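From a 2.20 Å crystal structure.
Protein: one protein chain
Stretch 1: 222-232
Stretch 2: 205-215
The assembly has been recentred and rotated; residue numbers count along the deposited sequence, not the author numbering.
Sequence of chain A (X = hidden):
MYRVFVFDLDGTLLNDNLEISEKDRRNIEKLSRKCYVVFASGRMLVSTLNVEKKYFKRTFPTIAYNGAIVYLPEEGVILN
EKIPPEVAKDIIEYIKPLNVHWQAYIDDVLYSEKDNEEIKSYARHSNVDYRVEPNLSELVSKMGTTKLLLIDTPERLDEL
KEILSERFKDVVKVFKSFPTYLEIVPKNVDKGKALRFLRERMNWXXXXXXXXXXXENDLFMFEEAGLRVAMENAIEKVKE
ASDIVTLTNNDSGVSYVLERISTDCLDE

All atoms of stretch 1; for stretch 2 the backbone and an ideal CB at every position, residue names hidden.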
ATOM      1  N   PHE A 222      -4.212   9.775  -8.848  1.00 18.80           N
ATOM      2  CA  PHE A 222      -4.476  10.445 -10.111  1.00 21.96           C
ATOM      3  C   PHE A 222      -4.761  11.930  -9.960  1.00 25.62           C
ATOM      4  O   PHE A 222      -4.326  12.742 -10.785  1.00 24.75           O
ATOM      5  CB  PHE A 222      -5.660   9.791 -10.821  1.00 22.83           C
ATOM      6  CG  PHE A 222      -5.290   8.604 -11.662  1.00 21.96           C
ATOM      7  CD1 PHE A 222      -6.220   8.040 -12.519  1.00 22.28           C
ATOM      8  CD2 PHE A 222      -4.016   8.061 -11.609  1.00 23.17           C
ATOM      9  CE1 PHE A 222      -5.891   6.955 -13.312  1.00 20.63           C
ATOM     10  CE2 PHE A 222      -3.677   6.975 -12.398  1.00 23.56           C
ATOM     11  CZ  PHE A 222      -4.619   6.422 -13.252  1.00 23.29           C
ATOM     12  N   GLU A 223      -5.500  12.275  -8.909  1.00 28.27           N
ATOM     13  CA  GLU A 223      -5.875  13.659  -8.649  1.00 32.42           C
ATOM     14  C   GLU A 223      -4.664  14.523  -8.335  1.00 30.63           C
ATOM     15  O   GLU A 223      -4.722  15.747  -8.437  1.00 33.24           O
ATOM     16  CB  GLU A 223      -6.865  13.721  -7.483  1.00 66.01           C
ATOM     17  CG  GLU A 223      -7.855  12.560  -7.439  1.00 76.05           C
ATOM     18  CD  GLU A 223      -8.658  12.403  -8.721  1.00 82.28           C
ATOM     19  OE1 GLU A 223      -9.437  11.430  -8.814  1.00 86.35           O
ATOM     20  OE2 GLU A 223      -8.518  13.247  -9.634  1.00 85.34           O
ATOM     21  N   GLU A 224      -3.567  13.882  -7.956  1.00 27.07           N
ATOM     22  CA  GLU A 224      -2.339  14.588  -7.616  1.00 27.04           C
ATOM     23  C   GLU A 224      -1.256  14.544  -8.704  1.00 26.48           C
ATOM     24  O   GLU A 224      -0.107  14.909  -8.449  1.00 26.69           O
ATOM     25  CB  GLU A 224      -1.762  14.001  -6.330  1.00 32.54           C
ATOM     26  CG  GLU A 224      -2.732  13.989  -5.160  1.00 36.71           C
ATOM     27  CD  GLU A 224      -3.278  15.370  -4.848  1.00 36.26           C
ATOM     28  OE1 GLU A 224      -2.473  16.316  -4.758  1.00 37.76           O
ATOM     29  OE2 GLU A 224      -4.508  15.507  -4.690  1.00 38.62           O
ATOM     30  N   ALA A 225      -1.603  14.106  -9.911  1.00 31.69           N
ATOM     31  CA  ALA A 225      -0.599  14.013 -10.974  1.00 31.32           C
ATOM     32  C   ALA A 225      -0.954  14.754 -12.257  1.00 29.39           C
ATOM     33  O   ALA A 225      -2.129  14.973 -12.561  1.00 31.30           O
ATOM     34  CB  ALA A 225      -0.328  12.543 -11.292  1.00 18.58           C
ATOM     35  N   GLY A 226       0.077  15.133 -13.008  1.00 24.58           N
ATOM     36  CA  GLY A 226      -0.132  15.827 -14.270  1.00 23.05           C
ATOM     37  C   GLY A 226      -0.427  14.865 -15.413  1.00 21.22           C
ATOM     38  O   GLY A 226      -1.099  15.232 -16.367  1.00 21.51           O
ATOM     39  N   LEU A 227       0.079  13.635 -15.328  1.00 18.90           N
ATOM     40  CA  LEU A 227      -0.163  12.630 -16.375  1.00 17.77           C
ATOM     41  C   LEU A 227      -0.646  11.335 -15.723  1.00 17.40           C
ATOM     42  O   LEU A 227      -0.046  10.871 -14.756  1.00 15.45           O
ATOM     43  CB  LEU A 227       1.119  12.364 -17.175  1.00 16.09           C
ATOM     44  CG  LEU A 227       0.989  11.354 -18.327  1.00 16.06           C
ATOM     45  CD1 LEU A 227      -0.041  11.849 -19.322  1.00 16.14           C
ATOM     46  CD2 LEU A 227       2.341  11.161 -19.011  1.00 17.62           C
ATOM     47  N   ARG A 228      -1.723  10.754 -16.252  1.00 15.33           N
ATOM     48  CA  ARG A 228      -2.285   9.527 -15.670  1.00 17.31           C
ATOM     49  C   ARG A 228      -2.290   8.300 -16.595  1.00 15.00           C
ATOM     50  O   ARG A 228      -2.932   8.295 -17.643  1.00 14.81           O
ATOM     51  CB  ARG A 228      -3.707   9.813 -15.176  1.00 32.67           C
ATOM     52  CG  ARG A 228      -3.764  10.978 -14.187  1.00 40.24           C
ATOM     53  CD  ARG A 228      -5.181  11.283 -13.747  1.00 47.94           C
ATOM     54  NE  ARG A 228      -5.977  11.878 -14.812  1.00 53.90           N
ATOM     55  CZ  ARG A 228      -5.866  13.140 -15.209  1.00 57.93           C
ATOM     56  NH1 ARG A 228      -4.989  13.945 -14.621  1.00 59.67           N
ATOM     57  NH2 ARG A 228      -6.629  13.595 -16.199  1.00 59.08           N
ATOM     58  N   VAL A 229      -1.592   7.250 -16.175  1.00 17.50           N
ATOM     59  CA  VAL A 229      -1.485   6.027 -16.965  1.00 15.77           C
ATOM     60  C   VAL A 229      -2.131   4.836 -16.268  1.00 15.08           C
ATOM     61  O   VAL A 229      -1.749   4.479 -15.156  1.00 15.29           O
ATOM     62  CB  VAL A 229       0.005   5.661 -17.236  1.00 13.39           C
ATOM     63  CG1 VAL A 229       0.078   4.495 -18.227  1.00 12.47           C
ATOM     64  CG2 VAL A 229       0.763   6.871 -17.775  1.00 10.65           C
ATOM     65  N   ALA A 230      -3.109   4.230 -16.932  1.00 14.13           N
ATOM     66  CA  ALA A 230      -3.802   3.059 -16.404  1.00 14.22           C
ATOM     67  C   ALA A 230      -3.229   1.818 -17.067  1.00 14.35           C
ATOM     68  O   ALA A 230      -2.935   1.830 -18.261  1.00 16.23           O
ATOM     69  CB  ALA A 230      -5.290   3.148 -16.704  1.00  8.99           C
ATOM     70  N   MET A 231      -3.063   0.752 -16.296  1.00 16.33           N
ATOM     71  CA  MET A 231      -2.551  -0.489 -16.840  1.00 18.36           C
ATOM     72  C   MET A 231      -3.704  -1.082 -17.645  1.00 19.33           C
ATOM     73  O   MET A 231      -4.868  -0.783 -17.375  1.00 21.16           O
ATOM     74  CB  MET A 231      -2.132  -1.437 -15.702  1.00 13.73           C
ATOM     75  CG  MET A 231      -0.977  -0.911 -14.852  1.00 11.44           C
ATOM     76  SD  MET A 231       0.391  -0.219 -15.861  1.00  3.40           S
ATOM     77  CE  MET A 231       1.552  -0.506 -15.097  1.00  2.11           C
ATOM     78  N   GLU A 232      -3.402  -1.898 -18.652  1.00 21.64           N
ATOM     79  CA  GLU A 232      -4.476  -2.506 -19.437  1.00 20.98           C
ATOM     80  C   GLU A 232      -5.351  -3.415 -18.556  1.00 21.19           C
ATOM     81  O   GLU A 232      -6.525  -3.625 -18.839  1.00 20.37           O
ATOM     82  CB  GLU A 232      -3.914  -3.321 -20.605  1.00 20.75           C
ATOM     83  CG  GLU A 232      -5.022  -3.985 -21.421  1.00 25.79           C
ATOM     84  CD  GLU A 232      -4.531  -4.743 -22.650  1.00 29.59           C
ATOM     85  OE1 GLU A 232      -5.352  -5.486 -23.237  1.00 31.13           O
ATOM     86  OE2 GLU A 232      -3.347  -4.593 -23.038  1.00 30.29           O
ATOM     87  N   UNK A 205       5.550  19.774  -8.220  1.00 28.86           N
ATOM     88  CA  UNK A 205       4.404  20.499  -8.731  1.00 28.95           C
ATOM     89  C   UNK A 205       3.668  19.409  -9.508  1.00 27.03           C
ATOM     90  O   UNK A 205       4.297  18.498 -10.037  1.00 24.84           O
ATOM     91  CB  UNK A 205       4.778  21.715  -9.581  1.00 28.95           C
ATOM     92  N   UNK A 206       2.346  19.465  -9.536  1.00 33.53           N
ATOM     93  CA  UNK A 206       1.569  18.444 -10.233  1.00 33.88           C
ATOM     94  C   UNK A 206       1.953  18.195 -11.694  1.00 33.06           C
ATOM     95  O   UNK A 206       1.973  17.045 -12.142  1.00 31.13           O
ATOM     96  CB  UNK A 206       0.090  18.832 -10.178  1.00 33.88           C
ATOM     97  N   UNK A 207       2.255  19.267 -12.425  1.00 24.02           N
ATOM     98  CA  UNK A 207       2.595  19.182 -13.847  1.00 24.67           C
ATOM     99  C   UNK A 207       3.778  18.304 -14.230  1.00 21.83           C
ATOM    100  O   UNK A 207       3.872  17.863 -15.368  1.00 20.22           O
ATOM    101  CB  UNK A 207       2.873  20.595 -14.362  1.00 24.67           C
ATOM    102  N   UNK A 208       4.681  18.063 -13.293  1.00 24.57           N
ATOM    103  CA  UNK A 208       5.858  17.252 -13.566  1.00 22.62           C
ATOM    104  C   UNK A 208       5.757  15.829 -13.007  1.00 20.00           C
ATOM    105  O   UNK A 208       6.749  15.099 -12.976  1.00 18.36           O
ATOM    106  CB  UNK A 208       7.096  17.941 -12.988  1.00 22.62           C
ATOM    107  N   UNK A 209       4.559  15.432 -12.593  1.00 18.63           N
ATOM    108  CA  UNK A 209       4.348  14.109 -12.008  1.00 18.15           C
ATOM    109  C   UNK A 209       3.515  13.160 -12.856  1.00 17.54           C
ATOM    110  O   UNK A 209       2.473  13.542 -13.377  1.00 17.15           O
ATOM    111  CB  UNK A 209       3.677  14.265 -10.642  1.00 18.15           C
ATOM    112  N   UNK A 210       3.986  11.920 -12.980  1.00 14.26           N
ATOM    113  CA  UNK A 210       3.263  10.886 -13.714  1.00 14.70           C
ATOM    114  C   UNK A 210       2.988   9.745 -12.726  1.00 14.72           C
ATOM    115  O   UNK A 210       3.850   9.417 -11.916  1.00 13.17           O
ATOM    116  CB  UNK A 210       4.053  10.401 -14.931  1.00 14.70           C
ATOM    117  N   UNK A 211       1.796   9.154 -12.792  1.00 20.44           N
ATOM    118  CA  UNK A 211       1.459   8.031 -11.915  1.00 20.90           C
ATOM    119  C   UNK A 211       0.942   6.861 -12.747  1.00 19.94           C
ATOM    120  O   UNK A 211       0.169   7.049 -13.688  1.00 20.23           O
ATOM    121  CB  UNK A 211       0.419   8.448 -10.873  1.00 20.90           C
ATOM    122  N   UNK A 212       1.409   5.661 -12.418  1.00 16.53           N
ATOM    123  CA  UNK A 212       0.971   4.441 -13.088  1.00 15.82           C
ATOM    124  C   UNK A 212       0.181   3.661 -12.041  1.00 16.88           C
ATOM    125  O   UNK A 212       0.661   3.473 -10.923  1.00 12.42           O
ATOM    126  CB  UNK A 212       2.143   3.632 -13.646  1.00 15.82           C
ATOM    127  N   UNK A 213      -1.015   3.217 -12.405  1.00 27.29           N
ATOM    128  CA  UNK A 213      -1.827   2.464 -11.473  1.00 30.71           C
ATOM    129  C   UNK A 213      -2.795   1.516 -12.158  1.00 30.28           C
ATOM    130  O   UNK A 213      -2.869   1.458 -13.389  1.00 36.09           O
ATOM    131  CB  UNK A 213      -2.603   3.426 -10.571  1.00 30.71           C
ATOM    132  N   UNK A 214      -3.532   0.765 -11.349  1.00 19.21           N
ATOM    133  CA  UNK A 214      -4.505  -0.190 -11.847  1.00 19.20           C
ATOM    134  C   UNK A 214      -5.693  -0.283 -10.887  1.00 21.02           C
ATOM    135  O   UNK A 214      -6.739  -0.843 -11.234  1.00 18.64           O
ATOM    136  CB  UNK A 214      -3.858  -1.563 -12.039  1.00 19.20           C
ATOM    137  N   UNK A 215      -5.503   0.288  -9.696  1.00 27.59           N
ATOM    138  CA  UNK A 215      -6.444   0.258  -8.564  1.00 30.23           C
ATOM    139  C   UNK A 215      -7.417   1.373  -8.234  1.00 29.35           C
ATOM    140  O   UNK A 215      -7.301   2.509  -8.685  1.00 29.79           O
ATOM    141  CB  UNK A 215      -5.598   0.074  -7.302  1.00 30.23           C
TER

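Position 205 has nothing of stretch 1 within 5.5 Å of its ideal CB, which points away, so the visible atoms set no preference. The deposited residue is Lys205, which makes a salt bridge with the side chain at 207.

At 206 the CA-to-CB bond runs sideways, and the ideal CB lies 4.3 Å from Glu224 O. Beyond it, the carbonyls around the Phe222–Ala225 turn offer acceptors and no cation, which suits a long donor such as lysine or arginine, or perhaps glutamine. It is Lys206. Its chain curls through chi3 and chi4 both p, and NZ donates a hydrogen bond to Glu223 O at 2.7 Å. Its backbone O also sits 2.8 Å from Gly226 N, a close polar approach.

Positions 207 and 208 point their CB atoms away, with no atom of stretch 1 within 5.5 Å of either ideal CB; many polar residues would fit. They are Glu207 and Glu208. Glu207 OE1 takes the salt bridge from Lys205 NZ at 3.1 Å. The backbone matters more at 207: its CA is 4.3 Å from Gly226 CA, and an ideal CB on that glycine would fall 3.0 Å from Glu207 CA and 2.6 Å from Lys206 O, a clash.

At 209 extended angles (-112/134) begin a strand, and the backbone O accepts from both Gly226 N (2.9 Å) and Leu227 N (3.1 Å). The ideal CB, sideways, is 4.3 Å from Ala225 CA, where an aliphatic group would suit. Ile209 places CG2 4.1 Å from Ala225 CB.

From here the strands run parallel, their axes 15° apart. Position 210 pairs with Leu227, and its side chain shares a sheet face with those of Leu227 and Val229. Valine, isoleucine or leucine would all be reasonable. Val210 sets CG1 3.8 Å from Leu227 CD2 and 4.1 Å from Val229 CG2.

Position 211 turns to the other face, its ideal CB 4.2 Å from Ala225 CB and 4.5 Å from Phe222 CD2. This apolar setting favours a compact branched residue. Val211 CG1 lies 3.6 Å from Ala225 CB, and CG2 is about as near that atom while also meeting the edge of the Phe222 ring, 3.2 Å from Phe222 CD2. Its N donates to Leu227 O (3.2 Å) and its O accepts from Val229 N (3.1 Å).

At 212 the side chain returns to the Val229 face, with Met231 CE 4.4 Å from the ideal CB; a large apolar or aromatic group would suit. Phe212 lays a ring face against Val229, whose CB is 4.1 Å from the ring centroid and 29° off its normal.

At 213 an ideal CB would be 4.1 Å from Phe222 CE2, so the ring leaves room for glycine or alanine, and a larger side chain would have to steer around it. Gly213 bonds through N to Val229 O (3.1 Å) and through O to Met231 N (3.0 Å).

Position 214 has its ideal CB 4.1 Å from Met231 CB, but open choices beyond; Asp214 leads its carboxylate away. At 215 nothing of stretch 1 lies within 5.5 Å of the ideal CB, so stretch 1 sets no preference; it is Asn215.

Stretch 2 (205-215) KKEEIVVFGDN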
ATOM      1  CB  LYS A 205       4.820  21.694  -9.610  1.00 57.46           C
ATOM      2  CG  LYS A 205       5.481  21.395 -10.941  1.00 61.68           C
ATOM      3  CD  LYS A 205       5.991  22.708 -11.550  1.00 65.65           C
ATOM      4  CE  LYS A 205       6.392  22.577 -13.019  1.00 68.54           C
ATOM      5  NZ  LYS A 205       5.212  22.490 -13.929  1.00 70.08           N
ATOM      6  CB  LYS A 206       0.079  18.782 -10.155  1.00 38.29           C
ATOM      7  CG  LYS A 206      -0.521  18.578  -8.782  1.00 40.97           C
ATOM      8  CD  LYS A 206      -1.893  19.229  -8.655  1.00 44.30           C
ATOM      9  CE  LYS A 206      -2.833  18.815  -9.777  1.00 45.19           C
ATOM     10  NZ  LYS A 206      -3.100  17.356  -9.781  1.00 47.51           N
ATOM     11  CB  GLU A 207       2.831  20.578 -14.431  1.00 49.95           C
ATOM     12  CG  GLU A 207       1.583  21.267 -14.948  1.00 56.86           C
ATOM     13  CD  GLU A 207       1.906  22.421 -15.895  1.00 62.23           C
ATOM     14  OE1 GLU A 207       2.637  23.348 -15.477  1.00 63.92           O
ATOM     15  OE2 GLU A 207       1.432  22.399 -17.054  1.00 64.83           O
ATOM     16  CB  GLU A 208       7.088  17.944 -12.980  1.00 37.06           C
ATOM     17  CG  GLU A 208       6.855  18.477 -11.585  1.00 42.03           C
ATOM     18  CD  GLU A 208       8.122  18.975 -10.918  1.00 44.52           C
ATOM     19  OE1 GLU A 208       8.978  19.559 -11.618  1.00 45.41           O
ATOM     20  OE2 GLU A 208       8.256  18.789  -9.689  1.00 44.32           O
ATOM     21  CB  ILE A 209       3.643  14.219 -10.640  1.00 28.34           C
ATOM     22  CG1 ILE A 209       4.431  15.152  -9.716  1.00 31.97           C
ATOM     23  CG2 ILE A 209       3.520  12.843 -10.005  1.00 29.56           C
ATOM     24  CD1 ILE A 209       3.809  15.325  -8.345  1.00 35.85           C
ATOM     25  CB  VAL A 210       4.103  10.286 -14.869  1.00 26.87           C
ATOM     26  CG1 VAL A 210       3.233   9.374 -15.730  1.00 25.68           C
ATOM     27  CG2 VAL A 210       4.695  11.381 -15.698  1.00 28.16           C
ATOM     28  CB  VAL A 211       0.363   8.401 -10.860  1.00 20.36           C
ATOM     29  CG1 VAL A 211       0.878   9.476  -9.928  1.00 21.19           C
ATOM     30  CG2 VAL A 211      -0.882   8.891 -11.550  1.00 25.26           C
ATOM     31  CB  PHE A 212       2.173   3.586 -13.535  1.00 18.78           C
ATOM     32  CG  PHE A 212       2.959   4.165 -14.686  1.00 19.35           C
ATOM     33  CD1 PHE A 212       2.818   3.649 -15.969  1.00 20.28           C
ATOM     34  CD2 PHE A 212       3.857   5.196 -14.480  1.00 19.06           C
ATOM     35  CE1 PHE A 212       3.567   4.155 -17.035  1.00 19.64           C
ATOM     36  CE2 PHE A 212       4.611   5.712 -15.541  1.00 22.78           C
ATOM     37  CZ  PHE A 212       4.462   5.185 -16.819  1.00 21.03           C
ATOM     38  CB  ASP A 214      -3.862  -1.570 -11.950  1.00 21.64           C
ATOM     39  CG  ASP A 214      -3.688  -2.229 -10.584  1.00 23.55           C
ATOM     40  OD1 ASP A 214      -3.735  -3.478 -10.515  1.00 23.20           O
ATOM     41  OD2 ASP A 214      -3.505  -1.503  -9.577  1.00 23.09           O
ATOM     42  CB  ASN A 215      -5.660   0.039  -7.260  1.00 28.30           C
ATOM     43  CG  ASN A 215      -5.497  -1.402  -6.927  1.00 32.79           C
ATOM     44  OD1 ASN A 215      -4.879  -1.757  -5.921  1.00 34.32           O
ATOM     45  ND2 ASN A 215      -6.059  -2.259  -7.766  1.00 37.34           N
TER
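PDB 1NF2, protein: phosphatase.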